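Local coordinates for protein prophenoloxidase b (Marsupenaeus japonicus, PDB 3WKY) that is the proenzyme of a type 3 copper phenoloxidase, which probably hydroxylates monophenols and oxidises the resulting o-diphenols, at residues P133-L138 with L195-W200; N478-P483 with V580-Q585; A566-F569 with P575-L578. All blocks are in the same frame, centred on the assembly; numbering follows the deposited sequence. Where two conformers were deposited one is given.

Contact 3 is the middle member of the set. Towards contact 1 it packs with Phe567 against Pro133 (CG to Phe567 CD2, 3.5 Å), and Pro575 touches Leu195; the centres lie 11 Å apart. Towards contact 2 the link is polar: Glu481 OE1 and Arg576 NH1 form a salt bridge of 2.8 Å, and Asn577 ND2 approaches Leu480 O, with centres 12 Å apart. In sequence, contact 3 is nested in the loop that contact 2 closes. Contacts 1 and 2 do not touch, being about 7 Å apart at their nearest atoms. The series runs from the Ig-like domain to the copper domain, where His199 of contact 1 binds one copper of the dioxygen-bridged pair.

Contact 1: residues P133-L138 with L195-W200; sequences PLPTVL and LNSFHW. With CUO (Cu2-o2 cluster), chain J.
Leu134 O is gripped twice within the weakly bonded helix 134-137 and its end, accepting from Val137 N at 3.0 Å and from Leu138 N at 2.8 Å. Across the contact, Ser197 OG has one hydrogen bond, to Met193 O one turn earlier in helix 193-205; its place beside the backbone N (chi1 -65°) lets it reach back to that carbonyl. Pro135 CD, 3.3 Å from Ser197 OG, and Leu134 CB, 3.5 Å from the same oxygen, merely pack on it.

Leu134 meets Trp200 with both methyls, the two side chains crossing at about a right angle. Its CD2 sits over one face of the indole, 3.5 Å from the centroid of the five-membered ring and 14° off the normal, which defines a CH-pi contact. The other methyl, CD1, lies 3.9 Å from Trp200 CE2.

His199 is turned away from this interface, and its NE2 binds copper CU1 at 2.2 Å. His203 and His226 are the other protein ligands of that copper, while His199 ND1 bonds to Val384 O and so fixes the ring's rotation. The chemistry therefore divides helix 193-205: carbons of Leu134 and Pro135 meet one side, the serine hydroxyl is satisfied internally, and the metal ligand faces elsewhere.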
loop_
_atom_site.group_PDB
_atom_site.type_symbol
_atom_site.label_atom_id
_atom_site.label_comp_id
_atom_site.label_asym_id
_atom_site.label_seq_id
_atom_site.Cartn_x
_atom_site.Cartn_y
_atom_site.Cartn_z
ATOM N N PRO A 133 -50.187 10.447 -4.501
ATOM C CA PRO A 133 -49.035 9.545 -4.393
ATOM C C PRO A 133 -47.855 10.180 -5.106
ATOM O O PRO A 133 -48.023 10.705 -6.214
ATOM C CB PRO A 133 -49.485 8.299 -5.166
ATOM C CG PRO A 133 -50.989 8.352 -5.126
ATOM C CD PRO A 133 -51.328 9.813 -5.186
ATOM N N LEU A 134 -46.683 10.153 -4.487
ATOM C CA LEU A 134 -45.526 10.805 -5.089
ATOM C C LEU A 134 -45.167 10.324 -6.509
ATOM O O LEU A 134 -44.796 11.140 -7.351
ATOM C CB LEU A 134 -44.316 10.739 -4.147
ATOM C CG LEU A 134 -43.106 11.600 -4.515
ATOM C CD1 LEU A 134 -43.455 13.090 -4.594
ATOM C CD2 LEU A 134 -42.022 11.363 -3.472
ATOM N N PRO A 135 -45.276 9.009 -6.788
ATOM C CA PRO A 135 -44.925 8.625 -8.163
ATOM C C PRO A 135 -45.846 9.194 -9.244
ATOM O O PRO A 135 -45.409 9.283 -10.386
ATOM C CB PRO A 135 -45.019 7.097 -8.140
ATOM C CG PRO A 135 -44.731 6.733 -6.716
ATOM C CD PRO A 135 -45.388 7.828 -5.908
ATOM N N THR A 136 -47.081 9.564 -8.907
ATOM C CA THR A 136 -47.974 10.172 -9.901
ATOM C C THR A 136 -47.620 11.633 -10.160
ATOM O O THR A 136 -48.063 12.219 -11.144
ATOM C CB THR A 136 -49.456 10.095 -9.466
ATOM O OG1 THR A 136 -49.666 10.978 -8.354
ATOM C CG2 THR A 136 -49.817 8.675 -9.080
ATOM N N VAL A 137 -46.819 12.208 -9.264
ATOM C CA VAL A 137 -46.406 13.609 -9.328
ATOM C C VAL A 137 -44.994 13.745 -9.909
ATOM O O VAL A 137 -44.733 14.617 -10.736
ATOM C CB VAL A 137 -46.439 14.248 -7.918
ATOM C CG1 VAL A 137 -45.843 15.647 -7.930
ATOM C CG2 VAL A 137 -47.860 14.283 -7.384
ATOM N N LEU A 138 -44.082 12.878 -9.468
ATOM C CA LEU A 138 -42.700 12.896 -9.963
ATOM C C LEU A 138 -42.296 11.510 -10.449
ATOM O O LEU A 138 -41.416 10.881 -9.863
ATOM C CB LEU A 138 -41.732 13.346 -8.856
ATOM C CG LEU A 138 -41.730 14.805 -8.402
ATOM C CD1 LEU A 138 -40.771 15.021 -7.233
ATOM C CD2 LEU A 138 -41.367 15.737 -9.554
ATOM N N LEU A 195 -41.736 2.389 -1.165
ATOM C CA LEU A 195 -40.751 2.514 -0.093
ATOM C C LEU A 195 -40.004 3.837 -0.186
ATOM O O LEU A 195 -39.780 4.515 0.827
ATOM C CB LEU A 195 -39.763 1.350 -0.137
ATOM C CG LEU A 195 -38.781 1.313 1.037
ATOM C CD1 LEU A 195 -39.521 1.120 2.361
ATOM C CD2 LEU A 195 -37.771 0.191 0.829
ATOM N N ASN A 196 -39.598 4.195 -1.402
ATOM C CA ASN A 196 -38.949 5.478 -1.617
ATOM C C ASN A 196 -39.870 6.659 -1.296
ATOM O O ASN A 196 -39.423 7.653 -0.733
ATOM C CB ASN A 196 -38.386 5.574 -3.041
ATOM C CG ASN A 196 -37.098 4.797 -3.198
ATOM O OD1 ASN A 196 -36.006 5.346 -3.000
ATOM N ND2 ASN A 196 -37.209 3.513 -3.542
ATOM N N SER A 197 -41.152 6.533 -1.630
ATOM C CA SER A 197 -42.131 7.570 -1.274
ATOM C C SER A 197 -42.344 7.671 0.232
ATOM O O SER A 197 -42.488 8.769 0.766
ATOM C CB SER A 197 -43.469 7.309 -1.974
ATOM O OG SER A 197 -43.307 7.425 -3.376
ATOM N N PHE A 198 -42.377 6.526 0.907
ATOM C CA PHE A 198 -42.473 6.506 2.367
ATOM C C PHE A 198 -41.302 7.275 2.981
ATOM O O PHE A 198 -41.462 8.046 3.925
ATOM C CB PHE A 198 -42.507 5.065 2.877
ATOM C CG PHE A 198 -42.161 4.929 4.335
ATOM C CD1 PHE A 198 -43.040 5.374 5.317
ATOM C CD2 PHE A 198 -40.957 4.349 4.723
ATOM C CE1 PHE A 198 -42.726 5.251 6.662
ATOM C CE2 PHE A 198 -40.633 4.213 6.072
ATOM C CZ PHE A 198 -41.516 4.663 7.041
ATOM N N HIS A 199 -40.109 7.070 2.433
ATOM C CA HIS A 199 -38.951 7.776 2.936
ATOM C C HIS A 199 -39.098 9.307 2.793
ATOM O O HIS A 199 -38.772 10.068 3.706
ATOM C CB HIS A 199 -37.707 7.272 2.205
ATOM C CG HIS A 199 -36.442 7.625 2.888
ATOM N ND1 HIS A 199 -35.514 8.483 2.342
ATOM C CD2 HIS A 199 -35.943 7.243 4.087
ATOM C CE1 HIS A 199 -34.500 8.617 3.172
ATOM N NE2 HIS A 199 -34.732 7.859 4.226
ATOM N N TRP A 200 -39.581 9.754 1.640
ATOM C CA TRP A 200 -39.916 11.167 1.433
ATOM C C TRP A 200 -40.931 11.646 2.486
ATOM O O TRP A 200 -40.720 12.663 3.161
ATOM C CB TRP A 200 -40.454 11.317 0.008
ATOM C CG TRP A 200 -41.233 12.568 -0.381
ATOM C CD1 TRP A 200 -42.581 12.791 -0.205
ATOM C CD2 TRP A 200 -40.740 13.696 -1.130
ATOM N NE1 TRP A 200 -42.937 14.005 -0.759
ATOM C CE2 TRP A 200 -41.830 14.574 -1.339
ATOM C CE3 TRP A 200 -39.481 14.050 -1.639
ATOM C CZ2 TRP A 200 -41.695 15.791 -2.014
ATOM C CZ3 TRP A 200 -39.345 15.272 -2.318
ATOM C CH2 TRP A 200 -40.450 16.123 -2.498
HETATM CU CU1 CUO J . -33.895 8.601 6.108
HETATM CU CU2 CUO J . -30.305 8.865 5.995
HETATM O O1 CUO J . -32.141 9.528 6.345
HETATM O O2 CUO J . -32.113 8.974 4.781
#

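Contact 2: residues N478-P483 with V580-Q585; sequences NFLEHP and VPRGTQ
The imidazole of His482, in the hemocyanin Ig-like domain just past the end of strand 472-481, carries Val580 CG2 over one face: the methyl is 3.8 Å from the ring centroid and 18° off the normal, the geometry of a CH-pi contact. It is displaced toward the rim, at 3.7 Å from His482 CG. ND1 donates to Pro483 O over 2.7 Å, the oxygen tilted 20° from the ring plane, and the donor stands well above the carbonyl plane, off the lone pairs. NE2 is hydrogen-bonded elsewhere, so both ring nitrogens are engaged and the rotation of the ring is fixed. With CG between the backbone N and the carbonyl carbon (chi1 68°), the ring is set so that Val580 CG2 covers one face while ND1 reaches Pro483 O.

Strand 472-481 is paired antiparallel with strand 445-456, and the loop leading to strand 588-598 passes alongside its end. Helix 218-239 meets both sides of the contact, its Glu236 touching Leu480 and its Met235 touching Pro581, which places the contact where the sheet faces the copper domain.

Leu480 rests loosely on the loop backbone through CD2, which lies 4.1 Å from Val580 O and 4.2 Å from Arg582 CA. Val580 is also backed by Ile662 of strand 655-664.

Beside the ring, Glu481 folds back on the chain: its OE1 accepts from His482 N at 3.0 Å, using the lone pair that points away from OE2.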
loop_
_atom_site.group_PDB
_atom_site.type_symbol
_atom_site.label_atom_id
_atom_site.label_comp_id
_atom_site.label_asym_id
_atom_site.label_seq_id
_atom_site.Cartn_x
_atom_site.Cartn_y
_atom_site.Cartn_z
ATOM N N ASN A 478 -43.535 -4.436 -11.742
ATOM C CA ASN A 478 -43.766 -5.502 -10.773
ATOM C C ASN A 478 -43.364 -5.098 -9.363
ATOM O O ASN A 478 -42.391 -4.369 -9.172
ATOM C CB ASN A 478 -43.007 -6.758 -11.195
ATOM C CG ASN A 478 -43.548 -7.350 -12.478
ATOM O OD1 ASN A 478 -44.749 -7.590 -12.601
ATOM N ND2 ASN A 478 -42.667 -7.572 -13.449
ATOM N N PHE A 479 -44.117 -5.583 -8.382
ATOM C CA PHE A 479 -43.878 -5.259 -6.981
ATOM C C PHE A 479 -43.965 -6.535 -6.167
ATOM O O PHE A 479 -44.775 -7.418 -6.477
ATOM C CB PHE A 479 -44.974 -4.326 -6.458
ATOM C CG PHE A 479 -44.956 -2.964 -7.063
ATOM C CD1 PHE A 479 -45.470 -2.743 -8.333
ATOM C CD2 PHE A 479 -44.436 -1.889 -6.355
ATOM C CE1 PHE A 479 -45.445 -1.472 -8.902
ATOM C CE2 PHE A 479 -44.415 -0.618 -6.910
ATOM C CZ PHE A 479 -44.924 -0.408 -8.187
ATOM N N LEU A 480 -43.169 -6.629 -5.107
ATOM C CA LEU A 480 -43.381 -7.707 -4.147
ATOM C C LEU A 480 -44.745 -7.454 -3.514
ATOM O O LEU A 480 -45.143 -6.298 -3.344
ATOM C CB LEU A 480 -42.300 -7.695 -3.065
ATOM C CG LEU A 480 -42.317 -8.950 -2.203
ATOM C CD1 LEU A 480 -41.800 -10.101 -3.043
ATOM C CD2 LEU A 480 -41.523 -8.792 -0.907
ATOM N N GLU A 481 -45.458 -8.529 -3.169
ATOM C CA GLU A 481 -46.777 -8.407 -2.569
ATOM C C GLU A 481 -47.018 -9.614 -1.679
ATOM O O GLU A 481 -46.235 -10.563 -1.704
ATOM C CB GLU A 481 -47.859 -8.332 -3.659
ATOM C CG GLU A 481 -48.392 -6.927 -3.935
ATOM C CD GLU A 481 -49.245 -6.384 -2.795
ATOM O OE1 GLU A 481 -49.403 -7.076 -1.756
ATOM O OE2 GLU A 481 -49.768 -5.255 -2.939
ATOM N N HIS A 482 -48.095 -9.582 -0.896
ATOM C CA HIS A 482 -48.426 -10.690 -0.010
ATOM C C HIS A 482 -49.941 -10.714 0.177
ATOM O O HIS A 482 -50.582 -9.674 0.083
ATOM C CB HIS A 482 -47.764 -10.476 1.355
ATOM C CG HIS A 482 -48.340 -9.329 2.125
ATOM N ND1 HIS A 482 -49.400 -9.475 3.001
ATOM C CD2 HIS A 482 -48.030 -8.010 2.134
ATOM C CE1 HIS A 482 -49.701 -8.303 3.526
ATOM N NE2 HIS A 482 -48.885 -7.393 3.013
ATOM N N PRO A 483 -50.515 -11.902 0.436
ATOM C CA PRO A 483 -51.939 -12.006 0.808
ATOM C C PRO A 483 -52.205 -11.386 2.175
ATOM O O PRO A 483 -51.293 -11.384 3.012
ATOM C CB PRO A 483 -52.168 -13.522 0.905
ATOM C CG PRO A 483 -51.087 -14.138 0.084
ATOM C CD PRO A 483 -49.892 -13.220 0.224
ATOM N N VAL A 580 -44.599 -7.970 4.628
ATOM C CA VAL A 580 -44.097 -9.302 4.944
ATOM C C VAL A 580 -42.743 -9.462 4.256
ATOM O O VAL A 580 -42.633 -9.211 3.056
ATOM C CB VAL A 580 -45.093 -10.379 4.441
ATOM C CG1 VAL A 580 -44.536 -11.808 4.635
ATOM C CG2 VAL A 580 -46.452 -10.219 5.164
ATOM N N PRO A 581 -41.705 -9.863 5.010
ATOM C CA PRO A 581 -40.415 -10.155 4.353
ATOM C C PRO A 581 -40.595 -11.219 3.264
ATOM O O PRO A 581 -41.483 -12.060 3.382
ATOM C CB PRO A 581 -39.556 -10.701 5.498
ATOM C CG PRO A 581 -40.112 -10.030 6.732
ATOM C CD PRO A 581 -41.621 -9.973 6.479
ATOM N N ARG A 582 -39.769 -11.177 2.222
ATOM C CA ARG A 582 -39.909 -12.079 1.072
ATOM C C ARG A 582 -40.000 -13.552 1.458
ATOM O O ARG A 582 -40.869 -14.283 0.963
ATOM C CB ARG A 582 -38.734 -11.889 0.103
ATOM C CG ARG A 582 -38.762 -12.773 -1.147
ATOM C CD ARG A 582 -37.375 -12.758 -1.808
ATOM N NE ARG A 582 -37.272 -13.501 -3.068
ATOM C CZ ARG A 582 -36.977 -14.799 -3.170
ATOM N NH1 ARG A 582 -36.786 -15.542 -2.086
ATOM N NH2 ARG A 582 -36.885 -15.365 -4.370
ATOM N N GLY A 583 -39.108 -13.992 2.341
ATOM C CA GLY A 583 -39.028 -15.406 2.667
ATOM C C GLY A 583 -38.406 -16.180 1.515
ATOM O O GLY A 583 -37.907 -15.588 0.544
ATOM N N THR A 584 -38.430 -17.508 1.608
ATOM C CA THR A 584 -37.720 -18.350 0.646
ATOM C C THR A 584 -38.653 -19.370 0.011
ATOM O O THR A 584 -39.751 -19.623 0.510
ATOM C CB THR A 584 -36.569 -19.135 1.316
ATOM O OG1 THR A 584 -37.109 -20.027 2.309
ATOM C CG2 THR A 584 -35.569 -18.189 1.995
ATOM N N GLN A 585 -38.202 -19.976 -1.075
ATOM C CA GLN A 585 -38.996 -21.005 -1.738
ATOM C C GLN A 585 -39.278 -22.203 -0.818
ATOM O O GLN A 585 -40.364 -22.788 -0.870
ATOM C CB GLN A 585 -38.294 -21.450 -3.019
ATOM C CG GLN A 585 -38.955 -22.606 -3.743
ATOM C CD GLN A 585 -38.391 -22.793 -5.135
ATOM O OE1 GLN A 585 -37.442 -23.554 -5.337
ATOM N NE2 GLN A 585 -38.966 -22.089 -6.106
#

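Contact 3: residues A566-F569 with P575-L578; sequences AFAF and PRNL. Unlike the reference sequence in segment 575-578: Arg576 (reference Gln). With NAG (2-acetamido-2-deoxy-beta-D-glucopyranose), chain F.
Apolar contact is made by the ring of Phe569 against the aliphatic part of Arg576. Phe569 CD1 lies 3.8 Å from Arg576 CB, and Phe569 CE1 is 3.9 Å from Arg576 CD. Both segments belong to the long loop between strands 541-548 and 588-598 of the hemocyanin Ig-like domain; Cys572, between them, is disulfide-bonded to Cys619. The arginine chain leaves with CG anti to the backbone N (chi1 -176°) and is bent at chi2, running obliquely past the phenyl group. Ring and guanidinium planes are only 18° apart, yet the approach is through CB and CD, so the evidence is for packing against the alkyl chain.

Ionic and hydrogen bonding occupies the far end of Arg576. NH2 forms a salt bridge to Asp484 and a hydrogen bond to His482 O, and NE bonds to Asn550 OD1.

Glycan contact comes from the N-acetylglucosamine attached to Asn550. Its O5 lies 3.6 Å from Arg576 NE, while Ala568 CB is 3.6 Å from its O6; both are van der Waals approaches. The sugar is itself hydrogen-bonded to Asp484, which thus serves arginine and glycan together.

A backbone bond and a water add to these. The short 3-10 turn at 576-577 is closed by Leu578 N donating to Pro575 O at 2.9 Å. One water spans the two segments, accepting from Arg576 N at 3.0 Å and, weakly, from Phe569 N at 3.4 Å.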
loop_
_atom_site.group_PDB
_atom_site.type_symbol
_atom_site.label_atom_id
_atom_site.label_comp_id
_atom_site.label_asym_id
_atom_site.label_seq_id
_atom_site.Cartn_x
_atom_site.Cartn_y
_atom_site.Cartn_z
ATOM N N ALA A 566 -52.429 1.354 -7.189
ATOM C CA ALA A 566 -51.060 0.884 -7.037
ATOM C C ALA A 566 -50.546 1.404 -5.698
ATOM O O ALA A 566 -49.451 1.045 -5.249
ATOM C CB ALA A 566 -50.191 1.394 -8.178
ATOM N N PHE A 567 -51.362 2.250 -5.068
ATOM C CA PHE A 567 -51.007 2.925 -3.829
ATOM C C PHE A 567 -52.059 2.676 -2.752
ATOM O O PHE A 567 -52.933 3.508 -2.512
ATOM C CB PHE A 567 -50.851 4.418 -4.103
ATOM C CG PHE A 567 -50.035 4.710 -5.326
ATOM C CD1 PHE A 567 -48.661 4.536 -5.311
ATOM C CD2 PHE A 567 -50.642 5.128 -6.504
ATOM C CE1 PHE A 567 -47.903 4.789 -6.443
ATOM C CE2 PHE A 567 -49.889 5.383 -7.640
ATOM C CZ PHE A 567 -48.516 5.214 -7.608
ATOM N N ALA A 568 -51.959 1.521 -2.102
ATOM C CA ALA A 568 -52.965 1.081 -1.138
ATOM C C ALA A 568 -53.156 2.066 0.009
ATOM O O ALA A 568 -54.272 2.513 0.279
ATOM C CB ALA A 568 -52.609 -0.297 -0.599
ATOM N N PHE A 569 -52.067 2.394 0.692
ATOM C CA PHE A 569 -52.149 3.283 1.843
ATOM C C PHE A 569 -51.564 4.651 1.510
ATOM O O PHE A 569 -50.576 4.757 0.780
ATOM C CB PHE A 569 -51.483 2.647 3.063
ATOM C CG PHE A 569 -52.303 1.543 3.682
ATOM C CD1 PHE A 569 -52.482 0.337 3.017
ATOM C CD2 PHE A 569 -52.909 1.723 4.913
ATOM C CE1 PHE A 569 -53.253 -0.680 3.574
ATOM C CE2 PHE A 569 -53.678 0.709 5.480
ATOM C CZ PHE A 569 -53.849 -0.490 4.806
ATOM N N PRO A 575 -44.885 0.546 3.393
ATOM C CA PRO A 575 -45.660 0.018 2.257
ATOM C C PRO A 575 -46.369 -1.293 2.585
ATOM O O PRO A 575 -45.719 -2.249 3.022
ATOM C CB PRO A 575 -44.591 -0.232 1.188
ATOM C CG PRO A 575 -43.498 0.721 1.529
ATOM C CD PRO A 575 -43.468 0.760 3.040
ATOM N N ARG A 576 -47.684 -1.347 2.373
ATOM C CA ARG A 576 -48.420 -2.570 2.683
ATOM C C ARG A 576 -47.844 -3.746 1.907
ATOM O O ARG A 576 -47.765 -4.862 2.431
ATOM C CB ARG A 576 -49.931 -2.427 2.403
ATOM C CG ARG A 576 -50.724 -3.677 2.824
ATOM C CD ARG A 576 -51.974 -3.932 1.957
ATOM N NE ARG A 576 -52.397 -5.335 2.021
ATOM C CZ ARG A 576 -51.906 -6.305 1.245
ATOM N NH1 ARG A 576 -50.974 -6.029 0.335
ATOM N NH2 ARG A 576 -52.343 -7.556 1.374
ATOM N N ASN A 577 -47.410 -3.493 0.673
ATOM C CA ASN A 577 -46.893 -4.575 -0.163
ATOM C C ASN A 577 -45.558 -5.141 0.332
ATOM O O ASN A 577 -45.175 -6.260 -0.047
ATOM C CB ASN A 577 -46.809 -4.158 -1.635
ATOM C CG ASN A 577 -45.686 -3.162 -1.903
ATOM O OD1 ASN A 577 -45.776 -2.002 -1.517
ATOM N ND2 ASN A 577 -44.630 -3.616 -2.575
ATOM N N LEU A 578 -44.869 -4.385 1.189
ATOM C CA LEU A 578 -43.613 -4.865 1.799
ATOM C C LEU A 578 -43.786 -5.187 3.275
ATOM O O LEU A 578 -42.819 -5.243 4.035
ATOM C CB LEU A 578 -42.471 -3.847 1.609
ATOM C CG LEU A 578 -42.160 -3.436 0.170
ATOM C CD1 LEU A 578 -40.986 -2.434 0.150
ATOM C CD2 LEU A 578 -41.841 -4.648 -0.721
HETATM C C1 NAG F . -56.142 -4.831 2.631
HETATM C C2 NAG F . -57.568 -5.169 2.187
HETATM C C3 NAG F . -57.545 -5.699 0.759
HETATM C C4 NAG F . -56.907 -4.663 -0.155
HETATM C C5 NAG F . -55.568 -4.178 0.393
HETATM C C6 NAG F . -55.103 -2.952 -0.384
HETATM C C7 NAG F . -59.359 -5.776 3.715
HETATM C C8 NAG F . -60.234 -6.910 4.164
HETATM N N2 NAG F . -58.224 -6.103 3.092
HETATM O O3 NAG F . -58.853 -5.969 0.313
HETATM O O4 NAG F . -56.713 -5.216 -1.439
HETATM O O5 NAG F . -55.651 -3.823 1.763
HETATM O O6 NAG F . -55.790 -1.822 0.109
HETATM O O7 NAG F . -59.697 -4.610 3.923
HETATM O O HOH W 1 -48.968 0.946 0.932
#